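Local atomic coordinates of glycerol kinase, putative (Plasmodium falciparum, PDB entry 2W40), a protein that probably phosphorylates glycerol with ATP to give sn-glycerol 3-phosphate, the entry step of glycerol degradation. Residues A314-D328 / R377-A389. Residues are numbered along the deposited sequence; the frame is centred on the assembly and turned at random.
With EDO (1,2-ethanediol), chain B; EDO (1,2-ethanediol), chain D.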
loop_
_atom_site.group_PDB
_atom_site.type_symbol
_atom_site.label_atom_id
_atom_site.label_comp_id
_atom_site.label_asym_id
_atom_site.label_seq_id
_atom_site.Cartn_x
_atom_site.Cartn_y
_atom_site.Cartn_z
ATOM N N ALA C 314 2.066 -15.457 -1.065
ATOM C CA ALA C 314 1.573 -15.928 0.261
ATOM C C ALA C 314 2.644 -15.541 1.261
ATOM O O ALA C 314 2.744 -14.335 1.570
ATOM C CB ALA C 314 1.290 -17.458 0.238
ATOM N N GLY C 315 3.507 -16.465 1.688
ATOM C CA GLY C 315 4.707 -16.168 2.425
ATOM C C GLY C 315 5.619 -15.145 1.747
ATOM O O GLY C 315 6.265 -14.309 2.373
ATOM N N SER C 316 5.643 -15.217 0.403
ATOM C CA SER C 316 6.425 -14.233 -0.385
ATOM C C SER C 316 5.867 -12.819 -0.120
ATOM O O SER C 316 6.639 -11.863 -0.103
ATOM C CB SER C 316 6.336 -14.599 -1.829
ATOM O OG SER C 316 4.992 -14.680 -2.288
ATOM N N GLY C 317 4.521 -12.692 0.016
ATOM C CA GLY C 317 3.862 -11.431 0.400
ATOM C C GLY C 317 4.256 -10.979 1.830
ATOM O O GLY C 317 4.578 -9.825 2.060
ATOM N N VAL C 318 4.242 -11.936 2.757
ATOM C CA VAL C 318 4.555 -11.618 4.099
ATOM C C VAL C 318 5.993 -11.131 4.175
ATOM O O VAL C 318 6.336 -10.170 4.921
ATOM C CB VAL C 318 4.232 -12.849 5.066
ATOM C CG1 VAL C 318 4.853 -12.544 6.508
ATOM C CG2 VAL C 318 2.731 -13.130 5.045
ATOM N N SER C 319 6.866 -11.762 3.380
ATOM C CA SER C 319 8.268 -11.348 3.295
ATOM C C SER C 319 8.448 -9.914 2.756
ATOM O O SER C 319 9.318 -9.195 3.177
ATOM C CB SER C 319 9.094 -12.354 2.508
ATOM O OG SER C 319 9.053 -13.608 3.246
ATOM N N TRP C 320 7.602 -9.604 1.758
ATOM C CA TRP C 320 7.574 -8.273 1.202
ATOM C C TRP C 320 7.157 -7.209 2.262
ATOM O O TRP C 320 7.760 -6.141 2.406
ATOM C CB TRP C 320 6.749 -8.199 -0.036
ATOM C CG TRP C 320 6.739 -6.880 -0.730
ATOM C CD1 TRP C 320 7.550 -6.478 -1.760
ATOM C CD2 TRP C 320 5.827 -5.819 -0.486
ATOM N NE1 TRP C 320 7.227 -5.205 -2.141
ATOM C CE2 TRP C 320 6.148 -4.788 -1.401
ATOM C CE3 TRP C 320 4.749 -5.652 0.377
ATOM C CZ2 TRP C 320 5.456 -3.613 -1.426
ATOM C CZ3 TRP C 320 4.072 -4.410 0.358
ATOM C CH2 TRP C 320 4.397 -3.466 -0.562
ATOM N N LEU C 321 6.139 -7.550 3.015
ATOM C CA LEU C 321 5.638 -6.706 4.115
ATOM C C LEU C 321 6.738 -6.473 5.122
ATOM O O LEU C 321 6.885 -5.379 5.611
ATOM C CB LEU C 321 4.428 -7.345 4.772
ATOM C CG LEU C 321 3.145 -7.420 3.914
ATOM C CD1 LEU C 321 2.134 -8.305 4.673
ATOM C CD2 LEU C 321 2.549 -6.034 3.669
ATOM N N LEU C 322 7.448 -7.525 5.495
ATOM C CA LEU C 322 8.506 -7.421 6.489
ATOM C C LEU C 322 9.604 -6.500 5.923
ATOM O O LEU C 322 10.163 -5.626 6.594
ATOM C CB LEU C 322 9.102 -8.812 6.680
ATOM C CG LEU C 322 10.211 -8.926 7.701
ATOM C CD1 LEU C 322 9.726 -8.470 9.087
ATOM C CD2 LEU C 322 10.741 -10.392 7.739
ATOM N N LYS C 323 10.022 -6.713 4.682
ATOM C CA LYS C 323 11.112 -5.934 4.154
ATOM C C LYS C 323 10.779 -4.442 4.117
ATOM O O LYS C 323 11.683 -3.595 4.278
ATOM C CB LYS C 323 11.377 -6.405 2.757
ATOM C CG LYS C 323 12.446 -5.673 1.997
ATOM C CD LYS C 323 12.638 -6.232 0.519
ATOM C CE LYS C 323 13.530 -5.252 -0.502
ATOM N NZ LYS C 323 15.073 -5.329 -0.243
ATOM N N ASN C 324 9.504 -4.115 3.840
ATOM C CA ASN C 324 9.042 -2.738 3.690
ATOM C C ASN C 324 8.367 -2.201 4.944
ATOM O O ASN C 324 7.769 -1.126 4.895
ATOM C CB ASN C 324 8.173 -2.652 2.464
ATOM C CG ASN C 324 8.961 -3.000 1.232
ATOM O OD1 ASN C 324 8.865 -4.138 0.667
ATOM N ND2 ASN C 324 9.886 -2.174 0.936
ATOM N N LYS C 325 8.560 -2.930 6.068
ATOM C CA LYS C 325 8.303 -2.397 7.409
ATOM C C LYS C 325 6.853 -2.355 7.794
ATOM O O LYS C 325 6.507 -1.764 8.797
ATOM C CB LYS C 325 8.924 -1.006 7.668
ATOM C CG LYS C 325 10.361 -0.822 7.289
ATOM C CD LYS C 325 11.266 -1.798 7.893
ATOM C CE LYS C 325 12.699 -1.390 7.529
ATOM N NZ LYS C 325 13.445 -2.459 6.863
ATOM N N LEU C 326 6.014 -3.024 7.032
ATOM C CA LEU C 326 4.619 -3.104 7.339
ATOM C C LEU C 326 4.336 -4.154 8.420
ATOM O O LEU C 326 3.290 -4.119 9.057
ATOM C CB LEU C 326 3.849 -3.363 6.064
ATOM C CG LEU C 326 3.831 -2.143 5.130
ATOM C CD1 LEU C 326 3.410 -2.495 3.690
ATOM C CD2 LEU C 326 3.000 -0.972 5.705
ATOM N N ILE C 327 5.238 -5.121 8.595
ATOM C CA ILE C 327 5.142 -6.045 9.703
ATOM C C ILE C 327 6.530 -6.043 10.319
ATOM O O ILE C 327 7.556 -5.926 9.662
ATOM C CB ILE C 327 4.566 -7.393 9.258
ATOM C CG1 ILE C 327 4.019 -8.221 10.428
ATOM C CG2 ILE C 327 5.574 -8.157 8.435
ATOM C CD1 ILE C 327 3.434 -9.629 10.040
ATOM N N ASP C 328 6.566 -6.099 11.640
ATOM C CA ASP C 328 7.862 -6.170 12.356
ATOM C C ASP C 328 8.403 -7.621 12.379
ATOM O O ASP C 328 9.602 -7.812 12.435
ATOM C CB ASP C 328 7.683 -5.660 13.813
ATOM C CG ASP C 328 7.368 -4.143 13.894
ATOM O OD1 ASP C 328 7.577 -3.385 12.930
ATOM O OD2 ASP C 328 6.917 -3.690 14.951
ATOM N N ARG C 377 -0.996 -0.203 9.475
ATOM C CA ARG C 377 -0.207 -1.362 8.979
ATOM C C ARG C 377 -0.940 -2.676 9.163
ATOM O O ARG C 377 -1.003 -3.536 8.260
ATOM C CB ARG C 377 1.127 -1.500 9.793
ATOM C CG ARG C 377 2.041 -0.494 9.639
ATOM C CD ARG C 377 3.361 -0.850 10.233
ATOM N NE ARG C 377 3.430 -1.008 11.692
ATOM C CZ ARG C 377 4.407 -1.694 12.273
ATOM N NH1 ARG C 377 5.394 -2.240 11.532
ATOM N NH2 ARG C 377 4.473 -1.811 13.619
ATOM N N SER C 378 -1.485 -2.840 10.346
ATOM C CA SER C 378 -2.223 -4.047 10.727
ATOM C C SER C 378 -3.320 -4.398 9.722
ATOM O O SER C 378 -3.480 -5.549 9.350
ATOM C CB SER C 378 -2.824 -3.900 12.138
ATOM O OG SER C 378 -3.994 -3.008 12.118
ATOM N N HIS C 379 -4.104 -3.419 9.284
ATOM C CA HIS C 379 -5.175 -3.684 8.357
ATOM C C HIS C 379 -4.653 -4.105 6.991
ATOM O O HIS C 379 -5.243 -4.952 6.308
ATOM C CB HIS C 379 -6.070 -2.442 8.156
ATOM C CG HIS C 379 -6.599 -1.834 9.404
ATOM N ND1 HIS C 379 -7.649 -2.370 10.138
ATOM C CD2 HIS C 379 -6.317 -0.655 9.977
ATOM C CE1 HIS C 379 -7.959 -1.543 11.130
ATOM N NE2 HIS C 379 -7.157 -0.500 11.054
ATOM N N ILE C 380 -3.533 -3.521 6.583
ATOM C CA ILE C 380 -2.886 -3.876 5.288
ATOM C C ILE C 380 -2.370 -5.304 5.322
ATOM O O ILE C 380 -2.535 -6.053 4.385
ATOM C CB ILE C 380 -1.789 -2.843 4.922
ATOM C CG1 ILE C 380 -2.452 -1.426 4.795
ATOM C CG2 ILE C 380 -0.923 -3.324 3.748
ATOM C CD1 ILE C 380 -1.422 -0.212 4.681
ATOM N N VAL C 381 -1.694 -5.637 6.423
ATOM C CA VAL C 381 -1.241 -7.023 6.671
ATOM C C VAL C 381 -2.391 -8.029 6.616
ATOM O O VAL C 381 -2.325 -9.028 5.859
ATOM C CB VAL C 381 -0.430 -7.086 8.024
ATOM C CG1 VAL C 381 -0.121 -8.580 8.392
ATOM C CG2 VAL C 381 0.799 -6.256 7.877
ATOM N N ARG C 382 -3.456 -7.756 7.359
ATOM C CA ARG C 382 -4.651 -8.621 7.357
ATOM C C ARG C 382 -5.224 -8.767 5.971
ATOM O O ARG C 382 -5.619 -9.845 5.595
ATOM C CB ARG C 382 -5.704 -8.106 8.373
ATOM C CG ARG C 382 -6.908 -8.971 8.396
ATOM C CD ARG C 382 -7.980 -8.572 9.376
ATOM N NE ARG C 382 -9.062 -9.462 9.054
ATOM C CZ ARG C 382 -9.492 -10.497 9.751
ATOM N NH1 ARG C 382 -9.102 -10.707 11.015
ATOM N NH2 ARG C 382 -10.382 -11.279 9.188
ATOM N N ALA C 383 -5.218 -7.677 5.199
ATOM C CA ALA C 383 -5.893 -7.691 3.888
ATOM C C ALA C 383 -5.054 -8.654 2.974
ATOM O O ALA C 383 -5.562 -9.380 2.138
ATOM C CB ALA C 383 -5.962 -6.202 3.259
ATOM N N LEU C 384 -3.720 -8.573 3.117
ATOM C CA LEU C 384 -2.831 -9.449 2.265
ATOM C C LEU C 384 -3.199 -10.953 2.590
ATOM O O LEU C 384 -3.423 -11.764 1.684
ATOM C CB LEU C 384 -1.356 -9.195 2.423
ATOM C CG LEU C 384 -0.477 -10.079 1.563
ATOM C CD1 LEU C 384 0.701 -9.360 0.897
ATOM C CD2 LEU C 384 -0.020 -11.343 2.325
ATOM N N LEU C 385 -3.364 -11.221 3.892
ATOM C CA LEU C 385 -3.658 -12.584 4.371
ATOM C C LEU C 385 -5.023 -13.014 3.896
ATOM O O LEU C 385 -5.218 -14.108 3.345
ATOM C CB LEU C 385 -3.550 -12.586 5.882
ATOM C CG LEU C 385 -2.105 -12.451 6.388
ATOM C CD1 LEU C 385 -2.167 -12.404 7.944
ATOM C CD2 LEU C 385 -1.171 -13.542 5.886
ATOM N N GLU C 386 -5.985 -12.093 3.966
ATOM C CA GLU C 386 -7.295 -12.359 3.416
ATOM C C GLU C 386 -7.232 -12.669 1.948
ATOM O O GLU C 386 -7.959 -13.550 1.474
ATOM C CB GLU C 386 -8.276 -11.251 3.724
ATOM C CG GLU C 386 -8.632 -11.014 5.217
ATOM C CD GLU C 386 -9.874 -10.119 5.400
ATOM O OE1 GLU C 386 -10.408 -9.527 4.389
ATOM O OE2 GLU C 386 -10.328 -9.979 6.592
ATOM N N GLY C 387 -6.455 -11.895 1.217
ATOM C CA GLY C 387 -6.259 -12.169 -0.230
ATOM C C GLY C 387 -5.757 -13.575 -0.583
ATOM O O GLY C 387 -6.055 -14.098 -1.636
ATOM N N ILE C 388 -5.020 -14.219 0.324
ATOM C CA ILE C 388 -4.656 -15.639 0.154
ATOM C C ILE C 388 -5.911 -16.485 0.098
ATOM O O ILE C 388 -6.091 -17.319 -0.807
ATOM C CB ILE C 388 -3.619 -16.101 1.210
ATOM C CG1 ILE C 388 -2.346 -15.191 1.227
ATOM C CG2 ILE C 388 -3.306 -17.637 1.051
ATOM C CD1 ILE C 388 -1.375 -15.497 2.367
ATOM N N ALA C 389 -6.762 -16.320 1.133
ATOM C CA ALA C 389 -8.030 -17.039 1.207
ATOM C C ALA C 389 -8.932 -16.846 0.040
ATOM O O ALA C 389 -9.426 -17.823 -0.537
ATOM C CB ALA C 389 -8.736 -16.753 2.554
HETATM C C1 EDO B . 9.786 -11.622 -2.203
HETATM O O1 EDO B . 9.132 -10.852 -1.190
HETATM C C2 EDO B . 11.151 -11.778 -1.718
HETATM O O2 EDO B . 11.002 -12.611 -0.536
HETATM C C1 EDO D . -13.124 -8.473 2.786
HETATM O O1 EDO D . -12.947 -9.469 3.823
HETATM C C2 EDO D . -12.878 -7.072 3.385
HETATM O O2 EDO D . -13.870 -6.757 4.414
#
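R377 and D328 form the charged end of this contact. The salt bridge runs from R377 NH1 to D328 OD1 at 2.8 Å, nearly straight (169°), with OD1 in the guanidinium plane but approached from above the plane of its own carboxylate; a weak bond from NH2 to OD2 (3.4 Å) accompanies it. NH1 also donates to K325 O at 3.0 Å, a more bent bond (147°) that arrives above the carbonyl plane. Two acceptors on one nitrogen should restrict rotation of the guanidinium, which the bend at chi3 turns toward the loop. K325, with positive phi, is the C-prime residue of a Schellman motif, L326 N to L321 O and K325 N to L322 O; by bonding K325 O, R377 is tied to the turn ending helix 315-323.

Most other contacts are apolar. V381 CG2 sits 3.5 Å from L326 O, which R377 CD also approaches, and touches L321 CD1; V381 CG1 meets I327 CD1. L326 CD2 lies 4.1 Å from R377 CG, the side chains slanting across each other, and L326 CD1, like L321 CD2, reaches I380 CG2. L384 lays CD1 over the backbone of G317, 3.8 Å from its CA. V318 CG2 meets L385 CD2, and at the far end I388 CD1 approaches A314 CA to 3.6 Å.

The short helix axes approach to 10.2 Å, antiparallel (168°). Helix 333-339 packs against V381 and L385. This helix pair belongs to the C-terminal domain of the FGGY kinase; G315 binds ADP in another structure of this protein, placing the N-terminal end of helix 315-323 at the nucleotide pocket, without nucleotide here.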